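Local atomic coordinates of D-alanyl-D-alanine carboxypeptidase (Enterococcus faecalis V583, PDB entry 5ZHW), a protein that cleaves the terminal D-alanine from peptidoglycan-derived pentapeptides as a metal-dependent carboxypeptidase, an activity linked to antibiotic resistance. Residues E159-L164 with E190-R195; V93-R98 with A145-A150; R98-Q103 with E139-L144. All coordinates share one frame; numbering follows the deposited sequence.

Contact 1. Residues E159-L164 with E190-R195. With CU (copper (II) ion), chain C; DAL (D-alanine), chain E; DAL (D-alanine), chain D.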
loop_
_atom_site.group_PDB
_atom_site.type_symbol
_atom_site.label_atom_id
_atom_site.label_comp_id
_atom_site.label_asym_id
_atom_site.label_seq_id
_atom_site.Cartn_x
_atom_site.Cartn_y
_atom_site.Cartn_z
ATOM N N GLU A 159 -11.695 9.477 8.727
ATOM C CA GLU A 159 -11.407 10.815 8.198
ATOM C C GLU A 159 -10.125 10.820 7.350
ATOM O O GLU A 159 -10.068 11.504 6.329
ATOM C CB GLU A 159 -11.291 11.853 9.327
ATOM C CG GLU A 159 -12.609 12.087 10.060
ATOM C CD GLU A 159 -12.482 12.791 11.415
ATOM O OE1 GLU A 159 -11.373 12.843 12.012
ATOM O OE2 GLU A 159 -13.534 13.290 11.894
ATOM N N VAL A 160 -9.112 10.062 7.780
ATOM C CA VAL A 160 -7.878 9.913 7.002
ATOM C C VAL A 160 -8.117 9.104 5.718
ATOM O O VAL A 160 -7.676 9.502 4.649
ATOM C CB VAL A 160 -6.732 9.316 7.856
ATOM C CG1 VAL A 160 -5.527 8.930 6.994
ATOM C CG2 VAL A 160 -6.304 10.334 8.912
ATOM N N TYR A 161 -8.824 7.993 5.834
ATOM C CA TYR A 161 -9.096 7.121 4.694
ATOM C C TYR A 161 -9.920 7.840 3.632
ATOM O O TYR A 161 -9.610 7.731 2.452
ATOM C CB TYR A 161 -9.798 5.822 5.119
ATOM C CG TYR A 161 -9.034 4.994 6.136
ATOM C CD1 TYR A 161 -7.631 5.014 6.183
ATOM C CD2 TYR A 161 -9.705 4.170 7.045
ATOM C CE1 TYR A 161 -6.933 4.270 7.115
ATOM C CE2 TYR A 161 -9.001 3.396 7.979
ATOM C CZ TYR A 161 -7.613 3.461 8.011
ATOM O OH TYR A 161 -6.856 2.732 8.900
ATOM N N ARG A 162 -10.931 8.599 4.062
ATOM C CA ARG A 162 -11.726 9.436 3.158
ATOM C C ARG A 162 -10.883 10.511 2.487
ATOM O O ARG A 162 -10.947 10.681 1.274
ATOM C CB ARG A 162 -12.892 10.096 3.909
ATOM C CG ARG A 162 -13.882 10.803 3.000
ATOM C CD ARG A 162 -15.200 11.113 3.699
ATOM N NE ARG A 162 -15.125 12.321 4.533
ATOM C CZ ARG A 162 -15.075 12.357 5.873
ATOM N NH1 ARG A 162 -15.072 11.245 6.619
ATOM N NH2 ARG A 162 -15.009 13.540 6.484
ATOM N N TRP A 163 -10.094 11.249 3.270
ATOM C CA TRP A 163 -9.268 12.298 2.695
ATOM C C TRP A 163 -8.303 11.714 1.626
ATOM O O TRP A 163 -8.145 12.278 0.541
ATOM C CB TRP A 163 -8.500 13.067 3.783
ATOM C CG TRP A 163 -7.803 14.245 3.234
ATOM C CD1 TRP A 163 -8.283 15.522 3.167
ATOM C CD2 TRP A 163 -6.513 14.273 2.636
ATOM N NE1 TRP A 163 -7.366 16.345 2.587
ATOM C CE2 TRP A 163 -6.271 15.606 2.233
ATOM C CE3 TRP A 163 -5.523 13.307 2.411
ATOM C CZ2 TRP A 163 -5.085 15.999 1.595
ATOM C CZ3 TRP A 163 -4.344 13.704 1.765
ATOM C CH2 TRP A 163 -4.138 15.039 1.369
ATOM N N LEU A 164 -7.657 10.593 1.951
ATOM C CA LEU A 164 -6.717 9.967 1.033
ATOM C C LEU A 164 -7.409 9.528 -0.269
ATOM O O LEU A 164 -6.918 9.800 -1.382
ATOM C CB LEU A 164 -6.041 8.761 1.685
ATOM C CG LEU A 164 -5.058 9.060 2.830
ATOM C CD1 LEU A 164 -4.869 7.838 3.708
ATOM C CD2 LEU A 164 -3.723 9.584 2.316
ATOM N N GLU A 190 -8.393 -2.541 1.715
ATOM C CA GLU A 190 -7.360 -2.036 2.609
ATOM C C GLU A 190 -7.262 -0.517 2.412
ATOM O O GLU A 190 -6.400 -0.036 1.639
ATOM C CB GLU A 190 -6.044 -2.725 2.298
ATOM C CG GLU A 190 -6.101 -4.206 2.626
ATOM C CD GLU A 190 -4.775 -4.922 2.427
ATOM O OE1 GLU A 190 -3.793 -4.304 1.943
ATOM O OE2 GLU A 190 -4.734 -6.112 2.774
ATOM N N PRO A 191 -8.181 0.246 3.066
ATOM C CA PRO A 191 -8.240 1.708 2.857
ATOM C C PRO A 191 -7.026 2.464 3.373
ATOM O O PRO A 191 -6.909 3.640 3.103
ATOM C CB PRO A 191 -9.530 2.145 3.595
ATOM C CG PRO A 191 -9.832 1.031 4.550
ATOM C CD PRO A 191 -9.254 -0.230 3.966
ATOM N N TRP A 192 -6.148 1.779 4.110
ATOM C CA TRP A 192 -4.848 2.311 4.550
ATOM C C TRP A 192 -3.671 2.170 3.545
ATOM O O TRP A 192 -2.688 2.878 3.670
ATOM C CB TRP A 192 -4.437 1.658 5.882
ATOM C CG TRP A 192 -4.469 0.182 5.813
ATOM C CD1 TRP A 192 -3.523 -0.620 5.295
ATOM C CD2 TRP A 192 -5.547 -0.673 6.221
ATOM N NE1 TRP A 192 -3.922 -1.921 5.356
ATOM C CE2 TRP A 192 -5.167 -1.983 5.924
ATOM C CE3 TRP A 192 -6.791 -0.451 6.814
ATOM C CZ2 TRP A 192 -5.988 -3.089 6.210
ATOM C CZ3 TRP A 192 -7.609 -1.548 7.096
ATOM C CH2 TRP A 192 -7.200 -2.846 6.793
ATOM N N HIS A 193 -3.758 1.274 2.568
ATOM C CA HIS A 193 -2.588 0.948 1.725
ATOM C C HIS A 193 -2.549 1.794 0.448
ATOM O O HIS A 193 -3.376 1.625 -0.457
ATOM C CB HIS A 193 -2.568 -0.534 1.389
ATOM C CG HIS A 193 -1.355 -0.980 0.622
ATOM N ND1 HIS A 193 -0.390 -1.802 1.165
ATOM C CD2 HIS A 193 -0.985 -0.764 -0.667
ATOM C CE1 HIS A 193 0.527 -2.056 0.242
ATOM N NE2 HIS A 193 0.187 -1.438 -0.876
ATOM N N TYR A 194 -1.556 2.674 0.395
ATOM C CA TYR A 194 -1.342 3.601 -0.708
ATOM C C TYR A 194 -0.008 3.321 -1.417
ATOM O O TYR A 194 1.009 3.084 -0.760
ATOM C CB TYR A 194 -1.474 5.055 -0.206
ATOM C CG TYR A 194 -2.929 5.381 -0.144
ATOM C CD1 TYR A 194 -3.736 4.938 0.921
ATOM C CD2 TYR A 194 -3.545 6.004 -1.210
ATOM C CE1 TYR A 194 -5.108 5.170 0.922
ATOM C CE2 TYR A 194 -4.904 6.231 -1.218
ATOM C CZ TYR A 194 -5.688 5.822 -0.157
ATOM O OH TYR A 194 -7.037 6.092 -0.241
ATOM N N ARG A 195 -0.052 3.337 -2.754
ATOM C CA ARG A 195 1.068 2.974 -3.611
ATOM C C ARG A 195 1.454 4.170 -4.453
ATOM O O ARG A 195 0.571 4.778 -5.070
ATOM C CB ARG A 195 0.650 1.806 -4.495
ATOM C CG ARG A 195 1.484 1.555 -5.745
ATOM C CD ARG A 195 2.930 1.245 -5.447
ATOM N NE ARG A 195 3.687 1.335 -6.681
ATOM C CZ ARG A 195 3.863 0.358 -7.573
ATOM N NH1 ARG A 195 3.366 -0.846 -7.386
ATOM N NH2 ARG A 195 4.571 0.609 -8.681
HETATM CU CU CU C . 0.076 -2.118 3.073
HETATM N N DAL E . -0.296 -5.816 6.132
HETATM C CA DAL E . -1.379 -4.995 5.543
HETATM C CB DAL E . -2.773 -5.632 5.705
HETATM C C DAL E . -1.093 -4.661 4.061
HETATM O O DAL E . -1.167 -3.490 3.703
HETATM N N DAL D . -0.789 -5.730 3.262
HETATM C CA DAL D . -0.469 -5.662 1.798
HETATM C CB DAL D . -1.482 -6.469 0.944
HETATM C C DAL D . 0.916 -6.275 1.574
HETATM O O DAL D . 1.195 -7.264 2.199
HETATM O OXT DAL D . 1.632 -5.785 0.710
HETATM O O HOH W 1 -8.553 5.154 1.680
#
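Pro191 sets its CB over one face of the Tyr161 ring, a CH-pi contact in which CB stands 4.2 Å from the ring centroid and 26° off the normal. Here helix 157-167 meets the Glu-Pro-Trp-His segment, the ExxH motif of M15 peptidases, which leads into the strand carrying Tyr194. The same proline also brings its backbone in: Pro191 O lies 3.4 Å from Tyr161 CD1. Farther out along the ring, Tyr161 runs side by side with Trp192, both side chains pointing the same way, so that Tyr161 CE1 touches Trp192 CB and Tyr161 OH reaches Trp192 CE3 at 3.8 Å. With chi1 at 53°, Trp192 has CG between the backbone N and the carbonyl carbon, which lays one indole face over Pro191 CD and Glu190 CA.

The second patch is Leu164 against Tyr194. Leu164 CB presses on the phenol end, 3.5 Å from Tyr194 CZ, while Leu164 CD1 leans on CE1 of the same ring. Between the two patches sits a water that accepts a hydrogen bond from Tyr194 OH and donates to both Tyr161 O and Pro191 O; its bond to Pro191 O is 2.6 Å long. One water thus ties the helix, the turn and the strand together.

Behind this layer, a type I turn from Glu190 to His193 closes through His193 N to Glu190 O. From this turn the Glu190 and His193 side chains point to the metal and the bound D-alanines. His193 has CG anti to the backbone N (chi1 -176°) and binds the copper ion, which occupies the zinc site, through ND1 at 2.0 Å. Glu190, the inferred proton donor and acceptor, extends until its OE1 lies 3.3 Å from O of the chain E D-alanine.

Contact 2. Residues V93-R98 with A145-A150. With CU (copper (II) ion), chain C; DAL (D-alanine), chain E.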
loop_
_atom_site.group_PDB
_atom_site.type_symbol
_atom_site.label_atom_id
_atom_site.label_comp_id
_atom_site.label_asym_id
_atom_site.label_seq_id
_atom_site.Cartn_x
_atom_site.Cartn_y
_atom_site.Cartn_z
ATOM N N VAL A 93 2.545 7.324 8.990
ATOM C CA VAL A 93 2.960 6.154 8.241
ATOM C C VAL A 93 3.062 5.019 9.238
ATOM O O VAL A 93 4.012 4.962 10.014
ATOM C CB VAL A 93 4.290 6.376 7.523
ATOM C CG1 VAL A 93 4.708 5.121 6.783
ATOM C CG2 VAL A 93 4.169 7.547 6.565
ATOM N N ALA A 94 2.091 4.116 9.209
ATOM C CA ALA A 94 2.117 2.973 10.093
ATOM C C ALA A 94 3.146 1.927 9.635
ATOM O O ALA A 94 3.773 1.289 10.470
ATOM C CB ALA A 94 0.740 2.356 10.206
ATOM N N SER A 95 3.332 1.784 8.322
ATOM C CA SER A 95 4.260 0.808 7.751
ATOM C C SER A 95 4.698 1.225 6.344
ATOM O O SER A 95 3.851 1.489 5.483
ATOM C CB SER A 95 3.590 -0.564 7.695
ATOM O OG SER A 95 4.490 -1.564 7.258
ATOM N N GLY A 96 6.012 1.315 6.124
ATOM C CA GLY A 96 6.581 1.551 4.795
ATOM C C GLY A 96 7.320 0.305 4.305
ATOM O O GLY A 96 6.729 -0.757 4.171
ATOM N N TYR A 97 8.626 0.434 4.099
ATOM C CA TYR A 97 9.464 -0.650 3.645
ATOM C C TYR A 97 9.469 -1.778 4.663
ATOM O O TYR A 97 9.513 -1.506 5.851
ATOM C CB TYR A 97 10.900 -0.187 3.444
ATOM C CG TYR A 97 11.830 -1.314 3.069
ATOM C CD1 TYR A 97 11.854 -1.819 1.757
ATOM C CD2 TYR A 97 12.692 -1.881 4.016
ATOM C CE1 TYR A 97 12.719 -2.823 1.393
ATOM C CE2 TYR A 97 13.539 -2.916 3.663
ATOM C CZ TYR A 97 13.543 -3.388 2.354
ATOM O OH TYR A 97 14.384 -4.424 2.007
ATOM N N ARG A 98 9.448 -3.013 4.170
ATOM C CA ARG A 98 9.581 -4.214 4.967
ATOM C C ARG A 98 10.578 -5.136 4.315
ATOM O O ARG A 98 10.583 -5.301 3.094
ATOM C CB ARG A 98 8.272 -4.973 5.007
ATOM C CG ARG A 98 7.153 -4.260 5.738
ATOM C CD ARG A 98 5.857 -5.018 5.506
ATOM N NE ARG A 98 4.709 -4.247 5.935
ATOM C CZ ARG A 98 3.455 -4.502 5.606
ATOM N NH1 ARG A 98 3.153 -5.540 4.836
ATOM N NH2 ARG A 98 2.489 -3.708 6.057
ATOM N N ALA A 145 5.197 1.555 -1.198
ATOM C CA ALA A 145 3.877 1.497 -0.558
ATOM C C ALA A 145 3.979 1.942 0.898
ATOM O O ALA A 145 4.937 1.606 1.595
ATOM C CB ALA A 145 3.324 0.080 -0.612
ATOM N N VAL A 146 2.982 2.690 1.340
ATOM C CA VAL A 146 2.834 3.047 2.748
ATOM C C VAL A 146 1.440 2.694 3.220
ATOM O O VAL A 146 0.468 2.865 2.463
ATOM C CB VAL A 146 3.108 4.541 3.018
ATOM C CG1 VAL A 146 4.596 4.841 2.861
ATOM C CG2 VAL A 146 2.300 5.446 2.131
ATOM N N ASP A 147 1.356 2.164 4.447
ATOM C CA ASP A 147 0.104 2.026 5.147
ATOM C C ASP A 147 -0.037 3.260 5.992
ATOM O O ASP A 147 0.812 3.546 6.835
ATOM C CB ASP A 147 0.063 0.787 6.032
ATOM C CG ASP A 147 0.122 -0.489 5.246
ATOM O OD1 ASP A 147 -0.266 -0.502 4.061
ATOM O OD2 ASP A 147 0.581 -1.486 5.808
ATOM N N ILE A 148 -1.101 4.008 5.728
ATOM C CA ILE A 148 -1.332 5.286 6.351
ATOM C C ILE A 148 -2.507 5.092 7.296
ATOM O O ILE A 148 -3.541 4.547 6.881
ATOM C CB ILE A 148 -1.657 6.357 5.317
ATOM C CG1 ILE A 148 -0.466 6.561 4.373
ATOM C CG2 ILE A 148 -1.995 7.679 6.016
ATOM C CD1 ILE A 148 -0.812 7.298 3.083
ATOM N N ASN A 149 -2.315 5.498 8.552
ATOM C CA ASN A 149 -3.352 5.488 9.590
ATOM C C ASN A 149 -3.545 6.923 10.071
ATOM O O ASN A 149 -2.811 7.827 9.677
ATOM C CB ASN A 149 -2.924 4.604 10.774
ATOM C CG ASN A 149 -3.034 3.109 10.489
ATOM O OD1 ASN A 149 -3.708 2.655 9.547
ATOM N ND2 ASN A 149 -2.374 2.330 11.315
ATOM N N ALA A 150 -4.550 7.125 10.921
ATOM C CA ALA A 150 -4.750 8.404 11.620
ATOM C C ALA A 150 -3.872 8.477 12.856
ATOM O O ALA A 150 -3.529 7.445 13.432
ATOM C CB ALA A 150 -6.221 8.581 11.994
HETATM CU CU CU C . 0.076 -2.118 3.073
HETATM N N DAL E . -0.296 -5.816 6.132
HETATM C CA DAL E . -1.379 -4.995 5.543
HETATM C CB DAL E . -2.773 -5.632 5.705
HETATM C C DAL E . -1.093 -4.661 4.061
HETATM O O DAL E . -1.167 -3.490 3.703
#
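Asp147 O receives two amides of the facing segment: Ala94 N at 2.8 Å, lying nearly along the C=O axis, and Ser95 N in a weak bond of 3.4 Å. Two consecutive residues opposite one make this a classic beta bulge, and the register slips by one between the pairs Val93-Ile148 and Ser95-Asp147. The return bond, Asp147 N to Ser95 O at 2.8 Å, is nearly straight (169°) and lies in the carbonyl plane. On the face of Val93, its CG1 meets Val146 CG1 at 3.9 Å.

The other face carries the metal. Asp147 divides its carboxylate: OD1 binds copper at 1.9 Å, while OD2 takes a salt bridge from Arg98 NH2 at 2.9 Å. The oxygen lies near the guanidinium plane, although the carboxylate itself is turned 61° from it. Arg98 is steadied from its own side, where NE and NH2 both donate in plane to Ser95 OG. Arg98 is thus a second-shell residue of the metal, and Ser95 behind it probably helps hold the guanidinium where it meets Asp147. A bulged antiparallel strand pair thus supplies the aspartate of the His-Asp-His metal site found in M15 peptidases.

Contact 3. Residues R98-Q103 with E139-L144. With CU (copper (II) ion), chain C; DAL (D-alanine), chain D; DAL (D-alanine), chain E.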
loop_
_atom_site.group_PDB
_atom_site.type_symbol
_atom_site.label_atom_id
_atom_site.label_comp_id
_atom_site.label_asym_id
_atom_site.label_seq_id
_atom_site.Cartn_x
_atom_site.Cartn_y
_atom_site.Cartn_z
ATOM N N ARG A 98 9.448 -3.013 4.170
ATOM C CA ARG A 98 9.581 -4.214 4.967
ATOM C C ARG A 98 10.578 -5.136 4.315
ATOM O O ARG A 98 10.583 -5.301 3.094
ATOM C CB ARG A 98 8.272 -4.973 5.007
ATOM C CG ARG A 98 7.153 -4.260 5.738
ATOM C CD ARG A 98 5.857 -5.018 5.506
ATOM N NE ARG A 98 4.709 -4.247 5.935
ATOM C CZ ARG A 98 3.455 -4.502 5.606
ATOM N NH1 ARG A 98 3.153 -5.540 4.836
ATOM N NH2 ARG A 98 2.489 -3.708 6.057
ATOM N N THR A 99 11.413 -5.740 5.139
ATOM C CA THR A 99 12.310 -6.776 4.687
ATOM C C THR A 99 11.496 -8.044 4.465
ATOM O O THR A 99 10.312 -8.102 4.803
ATOM C CB THR A 99 13.420 -7.053 5.720
ATOM O OG1 THR A 99 12.848 -7.564 6.937
ATOM C CG2 THR A 99 14.200 -5.777 5.996
ATOM N N THR A 100 12.148 -9.044 3.896
ATOM C CA THR A 100 11.549 -10.350 3.636
ATOM C C THR A 100 11.040 -10.945 4.923
ATOM O O THR A 100 9.861 -11.277 5.031
ATOM C CB THR A 100 12.583 -11.288 2.980
ATOM O OG1 THR A 100 12.956 -10.715 1.730
ATOM C CG2 THR A 100 12.018 -12.714 2.722
ATOM N N GLU A 101 11.929 -11.035 5.912
ATOM C CA GLU A 101 11.573 -11.569 7.220
ATOM C C GLU A 101 10.425 -10.799 7.891
ATOM O O GLU A 101 9.565 -11.431 8.522
ATOM C CB GLU A 101 12.809 -11.666 8.134
ATOM C CG GLU A 101 12.542 -12.117 9.578
ATOM C CD GLU A 101 11.915 -13.515 9.716
ATOM O OE1 GLU A 101 11.990 -14.324 8.771
ATOM O OE2 GLU A 101 11.353 -13.809 10.803
ATOM N N LYS A 102 10.390 -9.470 7.773
ATOM C CA LYS A 102 9.270 -8.703 8.349
ATOM C C LYS A 102 7.935 -9.082 7.697
ATOM O O LYS A 102 6.906 -9.211 8.386
ATOM C CB LYS A 102 9.476 -7.179 8.231
ATOM C CG LYS A 102 8.399 -6.305 8.884
ATOM C CD LYS A 102 8.178 -6.709 10.344
ATOM C CE LYS A 102 7.441 -5.663 11.169
ATOM N NZ LYS A 102 8.081 -5.528 12.521
ATOM N N GLN A 103 7.955 -9.258 6.377
ATOM C CA GLN A 103 6.751 -9.631 5.631
ATOM C C GLN A 103 6.242 -10.999 6.055
ATOM O O GLN A 103 5.023 -11.200 6.218
ATOM C CB GLN A 103 7.015 -9.620 4.122
ATOM C CG GLN A 103 5.756 -9.782 3.259
ATOM C CD GLN A 103 4.694 -8.693 3.449
ATOM O OE1 GLN A 103 3.504 -8.926 3.238
ATOM N NE2 GLN A 103 5.118 -7.515 3.809
ATOM N N GLU A 139 4.127 -5.072 -2.159
ATOM C CA GLU A 139 4.587 -3.741 -2.520
ATOM C C GLU A 139 5.383 -3.100 -1.406
ATOM O O GLU A 139 6.148 -2.197 -1.682
ATOM C CB GLU A 139 3.418 -2.801 -2.819
ATOM C CG GLU A 139 2.687 -3.122 -4.092
ATOM C CD GLU A 139 1.645 -2.077 -4.436
ATOM O OE1 GLU A 139 1.081 -1.444 -3.503
ATOM O OE2 GLU A 139 1.399 -1.906 -5.648
ATOM N N HIS A 140 5.185 -3.508 -0.149
ATOM C CA HIS A 140 5.984 -2.933 0.927
ATOM C C HIS A 140 7.474 -3.211 0.780
ATOM O O HIS A 140 8.298 -2.424 1.206
ATOM C CB HIS A 140 5.492 -3.396 2.279
ATOM C CG HIS A 140 4.212 -2.760 2.672
ATOM N ND1 HIS A 140 4.165 -1.566 3.355
ATOM C CD2 HIS A 140 2.932 -3.114 2.433
ATOM C CE1 HIS A 140 2.905 -1.222 3.536
ATOM N NE2 HIS A 140 2.140 -2.144 2.988
ATOM N N GLN A 141 7.813 -4.311 0.127
ATOM C CA GLN A 141 9.209 -4.669 -0.091
ATOM C C GLN A 141 9.868 -3.841 -1.199
ATOM O O GLN A 141 11.063 -3.926 -1.384
ATOM C CB GLN A 141 9.313 -6.154 -0.377
ATOM C CG GLN A 141 8.787 -7.015 0.752
ATOM C CD GLN A 141 8.848 -8.483 0.442
ATOM O OE1 GLN A 141 7.834 -9.091 0.095
ATOM N NE2 GLN A 141 10.034 -9.073 0.577
ATOM N N LEU A 142 9.098 -3.048 -1.925
ATOM C CA LEU A 142 9.655 -2.065 -2.862
ATOM C C LEU A 142 10.051 -0.741 -2.224
ATOM O O LEU A 142 10.844 -0.002 -2.802
ATOM C CB LEU A 142 8.627 -1.728 -3.923
ATOM C CG LEU A 142 8.139 -2.819 -4.871
ATOM C CD1 LEU A 142 6.825 -2.358 -5.474
ATOM C CD2 LEU A 142 9.176 -3.077 -5.947
ATOM N N GLY A 143 9.453 -0.400 -1.084
ATOM C CA GLY A 143 9.554 0.947 -0.548
ATOM C C GLY A 143 8.640 1.921 -1.283
ATOM O O GLY A 143 8.760 3.116 -1.084
ATOM N N LEU A 144 7.733 1.421 -2.129
ATOM C CA LEU A 144 6.818 2.258 -2.880
ATOM C C LEU A 144 5.446 2.342 -2.245
ATOM O O LEU A 144 4.620 3.119 -2.714
ATOM C CB LEU A 144 6.685 1.753 -4.336
ATOM C CG LEU A 144 7.905 1.973 -5.242
ATOM C CD1 LEU A 144 7.607 1.539 -6.676
ATOM C CD2 LEU A 144 8.340 3.427 -5.218
HETATM CU CU CU C . 0.076 -2.118 3.073
HETATM N N DAL D . -0.789 -5.730 3.262
HETATM C CA DAL D . -0.469 -5.662 1.798
HETATM C CB DAL D . -1.482 -6.469 0.944
HETATM C C DAL D . 0.916 -6.275 1.574
HETATM O O DAL D . 1.195 -7.264 2.199
HETATM O OXT DAL D . 1.632 -5.785 0.710
HETATM N N DAL E . -0.296 -5.816 6.132
HETATM C CA DAL E . -1.379 -4.995 5.543
HETATM C CB DAL E . -2.773 -5.632 5.705
HETATM C C DAL E . -1.093 -4.661 4.061
HETATM O O DAL E . -1.167 -3.490 3.703
HETATM O O HOH W 2 12.208 -6.857 1.047
HETATM O O HOH W 3 11.560 -11.660 -0.261
#
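The His140 imidazole and the Arg98 guanidinium, the latter already bridged to Asp147, lie flat on each other, centres 3.5 Å apart and planes only 7° from parallel. CZ sits over the middle of the ring, NH1 near CD2 and NH2 near NE2, while the arginine's aliphatic part continues the overlap back along the histidine, Arg98 CD reaching His140 CB at 3.6 Å. One face of the metal ligand is covered in this way. Both nitrogens of His140 are engaged: ND1 is hydrogen-bonded to Gly96 O, and NE2 binds copper at 2.1 Å. The carboxylate OXT of the chain D D-alanine comes in at the ring's edge.

The backbones are also joined here. Arg98 N donates to His140 O over 3.2 Å, but from 63° above the carbonyl plane and so not on a lone pair; Gly143 N reaches the same oxygen from the opposite face. His140 and Gly143 belong, with Ser138, Ala145 and Asp147, to the SxHxxGxAxD motif of M15 peptidases. Facing it, helix 100-116 is capped by Thr99, the N-cap residue just before it, whose OG1 accepts from Lys102 N, and Gln103 in its first turn is a substrate-binding residue.

Toward the exposed Thr100 the fit loosens. Gln141 lies across the start of the helix, its CG 3.4 Å from Arg98 O. The extended chain (chi2 178°) crosses the Gln103 side chain at about a right angle, Gln141 OE1 lying 3.8 Å from Gln103 CG; the hydrogen bond this oxygen accepts comes from Gly136 N. Water does the joining on this side: Gln141 NE2 donates to two molecules, each 3.1 Å from it. One of them donates in turn to Arg98 O; the other hydrogen-bonds to Thr100 OG1.

How the contacts relate
Each contact gives one ligand to the copper: His193 from contact 1, Asp147 from contact 2 and His140 from contact 3, with the chain E D-alanine as the fourth. Asp147 OD1 lies 3.2 Å from His193 ND1 and 3.1 Å from His140 NE2. Contacts 1 and 2 share a sheet, strand 145-150 pairing with 193-196 through Ile148 N to Trp192 O and Tyr194 N to Val146 O. Contacts 2 and 3 share Arg98. Although the centres of contacts 1 and 3 are about 19 Å apart, Glu139 joins them: its OE1 is probably hydrogen-bonded to His193 NE2 at 2.8 Å and its OE2 forms a salt bridge with Arg195 NH1.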